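Local coordinates for protein P47 (Clostridium botulinum, PDB 6EKT) that may form part of a progenitor complex that protects botulinum neurotoxin during passage through the host gut, and resembles tubular lipid-binding (TULIP) proteins, at residues A[108-113]-A[138-143]; A[129-134]-A[164-169]; A[287-292]-A[301-306]. All coordinates share one frame; numbering follows the deposited sequence.

Contact 1: A[108-113]-A[138-143]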
loop_
_atom_site.group_PDB
_atom_site.type_symbol
_atom_site.label_atom_id
_atom_site.label_comp_id
_atom_site.label_asym_id
_atom_site.label_seq_id
_atom_site.Cartn_x
_atom_site.Cartn_y
_atom_site.Cartn_z
ATOM N N VAL A 108 15.115 27.732 5.816
ATOM C CA VAL A 108 14.859 26.329 5.531
ATOM C C VAL A 108 15.000 25.577 6.846
ATOM O O VAL A 108 16.072 25.592 7.481
ATOM C CB VAL A 108 15.833 25.762 4.466
ATOM C CG1 VAL A 108 15.500 24.305 4.149
ATOM C CG2 VAL A 108 15.794 26.611 3.205
ATOM N N LEU A 109 13.902 24.951 7.256
ATOM C CA LEU A 109 13.869 24.162 8.455
ATOM C C LEU A 109 13.639 22.692 8.120
ATOM O O LEU A 109 13.236 22.342 6.995
ATOM C CB LEU A 109 12.756 24.654 9.392
ATOM C CG LEU A 109 12.671 26.162 9.665
ATOM C CD1 LEU A 109 11.410 26.531 10.434
ATOM C CD2 LEU A 109 13.904 26.629 10.410
ATOM N N GLU A 110 13.910 21.844 9.102
ATOM C CA GLU A 110 13.413 20.483 9.093
ATOM C C GLU A 110 12.583 20.273 10.340
ATOM O O GLU A 110 13.031 20.568 11.447
ATOM C CB GLU A 110 14.553 19.464 8.999
ATOM C CG GLU A 110 14.971 19.216 7.568
ATOM C CD GLU A 110 16.019 18.129 7.410
ATOM O OE1 GLU A 110 16.705 18.156 6.380
ATOM O OE2 GLU A 110 16.156 17.242 8.290
ATOM N N ILE A 111 11.356 19.772 10.162
ATOM C CA ILE A 111 10.465 19.570 11.299
ATOM C C ILE A 111 10.000 18.126 11.280
ATOM O O ILE A 111 9.597 17.615 10.228
ATOM C CB ILE A 111 9.268 20.561 11.319
ATOM C CG1 ILE A 111 9.767 22.031 11.264
ATOM C CG2 ILE A 111 8.396 20.324 12.556
ATOM C CD1 ILE A 111 8.690 23.110 11.322
ATOM N N LYS A 112 10.063 17.493 12.445
ATOM C CA LYS A 112 9.619 16.111 12.616
ATOM C C LYS A 112 8.099 16.000 12.432
ATOM O O LYS A 112 7.361 16.922 12.785
ATOM C CB LYS A 112 10.016 15.619 14.005
ATOM C CG LYS A 112 9.885 14.114 14.187
ATOM C CD LYS A 112 10.324 13.649 15.560
ATOM C CE LYS A 112 11.841 13.625 15.736
ATOM N NZ LYS A 112 12.490 12.686 14.797
ATOM N N LEU A 113 7.659 14.885 11.848
ATOM C CA LEU A 113 6.244 14.501 11.866
ATOM C C LEU A 113 6.081 13.367 12.861
ATOM O O LEU A 113 6.980 12.531 13.008
ATOM C CB LEU A 113 5.743 14.088 10.474
ATOM C CG LEU A 113 5.957 15.014 9.256
ATOM C CD1 LEU A 113 5.154 14.576 8.041
ATOM C CD2 LEU A 113 5.635 16.475 9.534
ATOM N N ASP A 138 13.487 18.467 17.225
ATOM C CA ASP A 138 12.331 18.227 16.357
ATOM C C ASP A 138 12.173 19.336 15.352
ATOM O O ASP A 138 11.550 19.125 14.316
ATOM C CB ASP A 138 11.060 18.029 17.164
ATOM C CG ASP A 138 11.002 16.660 17.831
ATOM O OD1 ASP A 138 11.911 15.834 17.614
ATOM O OD2 ASP A 138 10.035 16.418 18.579
ATOM N N ILE A 139 12.745 20.502 15.671
ATOM C CA ILE A 139 12.965 21.581 14.714
ATOM C C ILE A 139 14.467 21.769 14.561
ATOM O O ILE A 139 15.166 21.962 15.558
ATOM C CB ILE A 139 12.357 22.928 15.163
ATOM C CG1 ILE A 139 10.857 22.788 15.445
ATOM C CG2 ILE A 139 12.609 24.016 14.108
ATOM C CD1 ILE A 139 10.294 23.917 16.293
ATOM N N LYS A 140 14.922 21.725 13.309
ATOM C CA LYS A 140 16.306 21.996 12.939
ATOM C C LYS A 140 16.320 23.148 11.970
ATOM O O LYS A 140 15.454 23.237 11.094
ATOM C CB LYS A 140 16.978 20.790 12.278
ATOM C CG LYS A 140 17.011 19.524 13.127
ATOM C CD LYS A 140 17.818 18.420 12.448
ATOM C CE LYS A 140 17.068 17.837 11.266
ATOM N NZ LYS A 140 17.863 16.849 10.473
ATOM N N ILE A 141 17.296 24.040 12.140
ATOM C CA ILE A 141 17.550 25.087 11.167
ATOM C C ILE A 141 18.577 24.579 10.161
ATOM O O ILE A 141 19.727 24.288 10.513
ATOM C CB ILE A 141 17.994 26.412 11.843
ATOM C CG1 ILE A 141 16.882 26.889 12.795
ATOM C CG2 ILE A 141 18.345 27.466 10.789
ATOM C CD1 ILE A 141 17.269 28.023 13.725
ATOM N N ILE A 142 18.142 24.463 8.912
ATOM C CA ILE A 142 19.008 24.052 7.812
ATOM C C ILE A 142 19.758 25.268 7.274
ATOM O O ILE A 142 20.986 25.252 7.252
ATOM C CB ILE A 142 18.219 23.277 6.715
ATOM C CG1 ILE A 142 17.427 22.114 7.332
ATOM C CG2 ILE A 142 19.138 22.772 5.601
ATOM C CD1 ILE A 142 18.236 21.127 8.179
ATOM N N VAL A 143 19.022 26.308 6.866
ATOM C CA VAL A 143 19.578 27.578 6.367
ATOM C C VAL A 143 18.776 28.719 6.991
ATOM O O VAL A 143 17.546 28.742 6.916
ATOM C CB VAL A 143 19.509 27.703 4.815
ATOM C CG1 VAL A 143 20.246 28.949 4.333
ATOM C CG2 VAL A 143 20.085 26.472 4.121
#
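Glu110 and Lys140 reach each other through different chain shapes: the glutamate runs extended beyond CG (chi2 -175°), whereas the lysine bends at its third torsion (chi3 -73°) and swings NZ across to it. The salt bridge, Lys140 NZ to Glu110 OE2, is 2.8 Å long, and NZ comes from above the carboxylate plane. The other oxygen, OE1, is taken by Arg83, so two basic groups, Arg83 and Lys140, probably help keep the acid ionised; Phe81 makes a cation-pi contact with Lys140. Ile142 crosses the glutamate's chain, its CD1 3.8 Å from Glu110 CD. On the opposite face Leu109 and Ile141 stand side by side, CD2 of the leucine 3.8 Å from CG1 of the isoleucine, and Leu109 packs on against helix 152-168. Lys112 crosses Asp138, with CD and CE passing close to OD1, but its NZ bonds to Asn80. The backbones run antiparallel, with Glu110 and Lys140 exchanging N-H and C=O in a hydrogen-bonded pair. At the far end Val108 O takes two donors, Ile142 N at 2.8 Å and Val143 N at 3.1 Å. Two residues facing one is the classic beta bulge, here at the end of the hairpin of strands 108-118 and 124-141, where the chain turns a corner at Ile142.

Contact 2: A[129-134]-A[164-169]; sequences FNFGSE and NAFIQN
Phe131 and Phe166 meet obliquely: their planes are turned 39° from each other and the ring centroids stand 5.7 Å apart. The nearest ring carbons are Phe131 CE2 and Phe166 CD2, 3.9 Å apart. Phe131 also turns its edge to the helix backbone, with CD2 3.2 Å from Phe166 O and the oxygen near the ring plane, an approach that sets the slightly positive rim of the ring against a carbonyl. Around this pair Phe53 meets Phe166 edge-to-face, while Phe131 leans on Trp71 and Ile139. Segment 129-134 belongs to the long, interrupted strand 124-141, and segment 164-169 holds the end of helix 152-168, so the contact lays a break in the strand against the helix's last turn, within the N-terminal domain that folds much like OrfX2. The break contains an Asx turn: Asn130 OD1 accepts from Gly132 N at 3.1 Å, the chain turning here through a positive phi that glycine readily adopts. From the helix, Ile167 points its CG1 branch at this bend, with chi1 -70° placing CG1 anti to the carbonyl carbon; CD1 then lies 3.7 Å from Glu134 N and equally near Ser133 C. Glu134 crosses the isoleucine obliquely, its CG 4.0 Å from Ile167 CD1, its chain bent at chi2 so that OE2 approaches the CG2 branch.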
loop_
_atom_site.group_PDB
_atom_site.type_symbol
_atom_site.label_atom_id
_atom_site.label_comp_id
_atom_site.label_asym_id
_atom_site.label_seq_id
_atom_site.Cartn_x
_atom_site.Cartn_y
_atom_site.Cartn_z
ATOM N N PHE A 129 2.947 17.902 12.103
ATOM C CA PHE A 129 4.202 18.476 12.612
ATOM C C PHE A 129 4.353 18.263 14.116
ATOM O O PHE A 129 3.394 18.430 14.879
ATOM C CB PHE A 129 4.250 19.981 12.361
ATOM C CG PHE A 129 4.591 20.370 10.949
ATOM C CD1 PHE A 129 5.798 19.979 10.363
ATOM C CD2 PHE A 129 3.723 21.165 10.216
ATOM C CE1 PHE A 129 6.117 20.357 9.063
ATOM C CE2 PHE A 129 4.041 21.559 8.920
ATOM C CZ PHE A 129 5.246 21.162 8.353
ATOM N N ASN A 130 5.566 17.917 14.531
ATOM C CA ASN A 130 5.921 17.877 15.938
ATOM C C ASN A 130 7.107 18.814 16.170
ATOM O O ASN A 130 8.227 18.536 15.734
ATOM C CB ASN A 130 6.263 16.450 16.373
ATOM C CG ASN A 130 6.459 16.324 17.866
ATOM O OD1 ASN A 130 6.376 17.303 18.616
ATOM N ND2 ASN A 130 6.753 15.117 18.307
ATOM N N PHE A 131 6.826 19.924 16.846
ATOM C CA PHE A 131 7.809 20.974 17.091
ATOM C C PHE A 131 8.748 20.603 18.244
ATOM O O PHE A 131 9.792 21.246 18.424
ATOM C CB PHE A 131 7.103 22.303 17.408
ATOM C CG PHE A 131 6.519 23.025 16.209
ATOM C CD1 PHE A 131 6.348 22.403 14.967
ATOM C CD2 PHE A 131 6.077 24.342 16.350
ATOM C CE1 PHE A 131 5.765 23.081 13.896
ATOM C CE2 PHE A 131 5.498 25.027 15.284
ATOM C CZ PHE A 131 5.344 24.397 14.053
ATOM N N GLY A 132 8.358 19.602 19.039
ATOM C CA GLY A 132 9.167 19.116 20.164
ATOM C C GLY A 132 9.339 20.159 21.246
ATOM O O GLY A 132 8.376 20.851 21.616
ATOM N N SER A 133 10.565 20.277 21.748
ATOM C CA SER A 133 10.878 21.230 22.814
ATOM C C SER A 133 12.326 21.681 22.658
ATOM O O SER A 133 13.027 21.206 21.767
ATOM C CB SER A 133 10.628 20.608 24.196
ATOM O OG SER A 133 11.590 19.614 24.502
ATOM N N GLU A 134 12.778 22.601 23.511
ATOM C CA GLU A 134 14.168 23.067 23.456
ATOM C C GLU A 134 15.176 21.958 23.756
ATOM O O GLU A 134 16.329 22.055 23.355
ATOM C CB GLU A 134 14.378 24.267 24.381
ATOM C CG GLU A 134 13.805 25.562 23.810
ATOM C CD GLU A 134 12.913 26.305 24.796
ATOM O OE1 GLU A 134 13.411 26.652 25.895
ATOM O OE2 GLU A 134 11.719 26.560 24.471
ATOM N N ASN A 164 12.503 29.856 19.488
ATOM C CA ASN A 164 11.655 30.352 20.570
ATOM C C ASN A 164 10.246 30.553 20.057
ATOM O O ASN A 164 9.289 30.065 20.669
ATOM C CB ASN A 164 12.157 31.689 21.117
ATOM C CG ASN A 164 13.222 31.544 22.182
ATOM O OD1 ASN A 164 14.126 32.364 22.245
ATOM N ND2 ASN A 164 13.110 30.531 23.034
ATOM N N ALA A 165 10.138 31.256 18.926
ATOM C CA ALA A 165 8.850 31.599 18.350
ATOM C C ALA A 165 8.067 30.353 17.870
ATOM O O ALA A 165 6.863 30.229 18.136
ATOM C CB ALA A 165 9.018 32.627 17.237
ATOM N N PHE A 166 8.752 29.417 17.216
ATOM C CA PHE A 166 8.082 28.180 16.773
ATOM C C PHE A 166 7.511 27.383 17.940
ATOM O O PHE A 166 6.312 27.090 17.956
ATOM C CB PHE A 166 8.998 27.317 15.883
ATOM C CG PHE A 166 8.950 27.696 14.428
ATOM C CD1 PHE A 166 9.342 28.967 14.002
ATOM C CD2 PHE A 166 8.505 26.780 13.470
ATOM C CE1 PHE A 166 9.287 29.327 12.656
ATOM C CE2 PHE A 166 8.435 27.134 12.125
ATOM C CZ PHE A 166 8.836 28.404 11.717
ATOM N N ILE A 167 8.349 27.080 18.931
ATOM C CA ILE A 167 7.914 26.285 20.084
ATOM C C ILE A 167 6.771 26.987 20.832
ATOM O O ILE A 167 5.751 26.349 21.131
ATOM C CB ILE A 167 9.080 25.863 21.009
ATOM C CG1 ILE A 167 9.950 24.816 20.297
ATOM C CG2 ILE A 167 8.567 25.308 22.342
ATOM C CD1 ILE A 167 11.376 24.740 20.800
ATOM N N GLN A 168 6.902 28.291 21.073
ATOM C CA GLN A 168 5.848 29.005 21.788
ATOM C C GLN A 168 4.513 29.068 21.020
ATOM O O GLN A 168 3.457 29.154 21.640
ATOM C CB GLN A 168 6.311 30.395 22.245
ATOM C CG GLN A 168 5.464 30.964 23.375
ATOM C CD GLN A 168 5.622 32.450 23.498
ATOM O OE1 GLN A 168 5.095 33.206 22.686
ATOM N NE2 GLN A 168 6.356 32.885 24.513
ATOM N N ASN A 169 4.563 28.988 19.691
ATOM C CA ASN A 169 3.369 29.091 18.841
ATOM C C ASN A 169 2.925 27.751 18.241
ATOM O O ASN A 169 2.173 27.714 17.259
ATOM C CB ASN A 169 3.618 30.084 17.716
ATOM C CG ASN A 169 3.608 31.515 18.186
ATOM O OD1 ASN A 169 2.553 32.139 18.283
ATOM N ND2 ASN A 169 4.790 32.051 18.470
#

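Contact 3: A[287-292]-A[301-306]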
loop_
_atom_site.group_PDB
_atom_site.type_symbol
_atom_site.label_atom_id
_atom_site.label_comp_id
_atom_site.label_asym_id
_atom_site.label_seq_id
_atom_site.Cartn_x
_atom_site.Cartn_y
_atom_site.Cartn_z
ATOM N N LEU A 287 -11.483 -31.308 -3.533
ATOM C CA LEU A 287 -12.289 -30.348 -4.235
ATOM C C LEU A 287 -13.230 -31.104 -5.140
ATOM O O LEU A 287 -12.798 -31.784 -6.074
ATOM C CB LEU A 287 -11.393 -29.384 -5.015
ATOM C CG LEU A 287 -10.215 -28.743 -4.255
ATOM C CD1 LEU A 287 -9.484 -27.806 -5.212
ATOM C CD2 LEU A 287 -10.695 -27.976 -3.024
ATOM N N ASN A 288 -14.519 -31.005 -4.821
ATOM C CA ASN A 288 -15.569 -31.744 -5.521
ATOM C C ASN A 288 -16.106 -30.879 -6.650
ATOM O O ASN A 288 -16.937 -29.993 -6.409
ATOM C CB ASN A 288 -16.700 -32.072 -4.543
ATOM C CG ASN A 288 -16.282 -33.072 -3.499
ATOM O OD1 ASN A 288 -16.060 -34.233 -3.813
ATOM N ND2 ASN A 288 -16.160 -32.624 -2.246
ATOM N N TRP A 289 -15.596 -31.107 -7.860
ATOM C CA TRP A 289 -16.039 -30.370 -9.054
ATOM C C TRP A 289 -17.547 -30.534 -9.295
ATOM O O TRP A 289 -18.151 -31.511 -8.834
ATOM C CB TRP A 289 -15.260 -30.839 -10.294
ATOM C CG TRP A 289 -15.121 -29.785 -11.341
ATOM C CD1 TRP A 289 -15.741 -29.735 -12.540
ATOM C CD2 TRP A 289 -14.316 -28.597 -11.247
ATOM N NE1 TRP A 289 -15.375 -28.581 -13.218
ATOM C CE2 TRP A 289 -14.488 -27.881 -12.451
ATOM C CE3 TRP A 289 -13.447 -28.088 -10.267
ATOM C CZ2 TRP A 289 -13.838 -26.666 -12.706
ATOM C CZ3 TRP A 289 -12.790 -26.872 -10.513
ATOM C CH2 TRP A 289 -12.995 -26.174 -11.732
ATOM N N TYR A 290 -18.148 -29.576 -10.002
ATOM C CA TYR A 290 -19.537 -29.704 -10.423
ATOM C C TYR A 290 -19.708 -30.812 -11.479
ATOM O O TYR A 290 -18.747 -31.239 -12.115
ATOM C CB TYR A 290 -20.114 -28.372 -10.906
ATOM C CG TYR A 290 -19.314 -27.664 -11.978
ATOM C CD1 TYR A 290 -19.555 -27.895 -13.340
ATOM C CD2 TYR A 290 -18.333 -26.731 -11.635
ATOM C CE1 TYR A 290 -18.835 -27.215 -14.326
ATOM C CE2 TYR A 290 -17.606 -26.065 -12.611
ATOM C CZ TYR A 290 -17.866 -26.303 -13.954
ATOM O OH TYR A 290 -17.126 -25.623 -14.910
ATOM N N GLY A 291 -20.932 -31.291 -11.625
ATOM C CA GLY A 291 -21.228 -32.362 -12.573
ATOM C C GLY A 291 -21.036 -31.878 -13.993
ATOM O O GLY A 291 -21.502 -30.801 -14.350
ATOM N N LEU A 292 -20.327 -32.674 -14.784
ATOM C CA LEU A 292 -20.131 -32.417 -16.219
ATOM C C LEU A 292 -20.819 -33.461 -17.075
ATOM O O LEU A 292 -20.582 -34.673 -16.908
ATOM C CB LEU A 292 -18.638 -32.455 -16.558
ATOM C CG LEU A 292 -17.748 -31.409 -15.963
ATOM C CD1 LEU A 292 -16.321 -31.820 -16.315
ATOM C CD2 LEU A 292 -18.110 -30.064 -16.584
ATOM N N PRO A 301 -15.475 -34.783 -11.499
ATOM C CA PRO A 301 -14.040 -34.764 -11.211
ATOM C C PRO A 301 -13.741 -34.369 -9.757
ATOM O O PRO A 301 -14.521 -33.625 -9.111
ATOM C CB PRO A 301 -13.495 -33.689 -12.160
ATOM C CG PRO A 301 -14.522 -33.546 -13.231
ATOM C CD PRO A 301 -15.837 -33.965 -12.674
ATOM N N LYS A 302 -12.627 -34.880 -9.254
ATOM C CA LYS A 302 -12.156 -34.574 -7.911
ATOM C C LYS A 302 -10.742 -34.006 -8.041
ATOM O O LYS A 302 -9.935 -34.536 -8.813
ATOM C CB LYS A 302 -12.144 -35.839 -7.032
ATOM C CG LYS A 302 -13.431 -36.665 -7.055
ATOM C CD LYS A 302 -14.607 -35.895 -6.457
ATOM C CE LYS A 302 -15.873 -36.722 -6.576
ATOM N NZ LYS A 302 -16.982 -35.869 -6.057
ATOM N N ILE A 303 -10.442 -32.915 -7.330
ATOM C CA ILE A 303 -9.083 -32.398 -7.322
ATOM C C ILE A 303 -8.558 -32.658 -5.920
ATOM O O ILE A 303 -9.156 -32.193 -4.931
ATOM C CB ILE A 303 -9.021 -30.882 -7.674
ATOM C CG1 ILE A 303 -9.556 -30.627 -9.097
ATOM C CG2 ILE A 303 -7.583 -30.336 -7.546
ATOM C CD1 ILE A 303 -9.750 -29.142 -9.430
ATOM N N ASN A 304 -7.469 -33.423 -5.836
ATOM C CA ASN A 304 -6.923 -33.803 -4.541
ATOM C C ASN A 304 -5.784 -32.911 -4.060
ATOM O O ASN A 304 -5.592 -32.790 -2.861
ATOM C CB ASN A 304 -6.507 -35.267 -4.531
ATOM C CG ASN A 304 -7.680 -36.191 -4.812
ATOM O OD1 ASN A 304 -8.734 -36.081 -4.176
ATOM N ND2 ASN A 304 -7.522 -37.069 -5.792
ATOM N N ASN A 305 -5.045 -32.311 -4.990
ATOM C CA ASN A 305 -3.919 -31.417 -4.635
ATOM C C ASN A 305 -4.010 -30.205 -5.527
ATOM O O ASN A 305 -4.173 -30.336 -6.740
ATOM C CB ASN A 305 -2.555 -32.093 -4.845
ATOM C CG ASN A 305 -2.443 -33.413 -4.135
ATOM O OD1 ASN A 305 -2.517 -34.461 -4.770
ATOM N ND2 ASN A 305 -2.282 -33.382 -2.815
ATOM N N PHE A 306 -3.878 -29.034 -4.920
ATOM C CA PHE A 306 -4.015 -27.779 -5.596
ATOM C C PHE A 306 -2.995 -26.848 -4.958
ATOM O O PHE A 306 -2.932 -26.768 -3.736
ATOM C CB PHE A 306 -5.439 -27.233 -5.362
ATOM C CG PHE A 306 -5.741 -25.959 -6.103
ATOM C CD1 PHE A 306 -5.490 -24.706 -5.522
ATOM C CD2 PHE A 306 -6.346 -26.000 -7.367
ATOM C CE1 PHE A 306 -5.806 -23.535 -6.203
ATOM C CE2 PHE A 306 -6.656 -24.826 -8.055
ATOM C CZ PHE A 306 -6.386 -23.590 -7.460
HETATM O O HOH W 1 -17.090 -33.884 -8.052
#
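Trp289 sets its CB 3.8 Å from Pro301 CB, and the same CB lies 3.1 Å from Pro301 O, the carbonyl that accepts the tryptophan's own backbone N. With CG anti to the backbone N (chi1 -152°), the indole runs on past the proline: CD1 passes Pro301 CG at 4.1 Å, and CE3 and CZ3 on the six-membered ring both meet Ile303 CD1, CE3 at 3.9 Å. One face of the indole is met by Tyr290 CE2, and NE1 donates to Ser390. Beside this, Leu287 and Ile303 form an antiparallel hydrogen-bonded pair, with Leu287 CD1 reaching the CG2 branch of the isoleucine. On the other face Lys302, bent at chi2, brings NZ 2.9 Å from Asn288 OD1. NZ also donates to a water, which in turn donates to Trp289 O and Pro301 O; the one water thus ties the lysine to both backbones where the regular pairing ends. Leu292 CD1 meets the proline at CG, the two side chains crossing at about a right angle. The two segments join strands 279-288 and 297-311 of the large antiparallel sheet; strand 315-326 flanks 297-311, and helix 374-394 lies against Trp289, Tyr290, Leu292 and Pro301.

Contacts 1 and 2 are neighbours, their centres 11 Å apart, and both draw on strand 124-141: its far end pairs with strand 108-118 in contact 1, its interruption packs on helix 152-168 in contact 2. Their segments alternate along the chain, and they touch directly, with a probable hydrogen bond from Asn130 N to Lys112 O at 2.7 Å and Ile111 packed on Phe129. Contact 3 follows both in sequence and lies on the opposite side of the chain's centre, about 63 Å from contact 1 and 66 Å from contact 2, centre to centre. It belongs to a different antiparallel sheet, beside helix 374-394, which fits an elongated, TULIP-like protein.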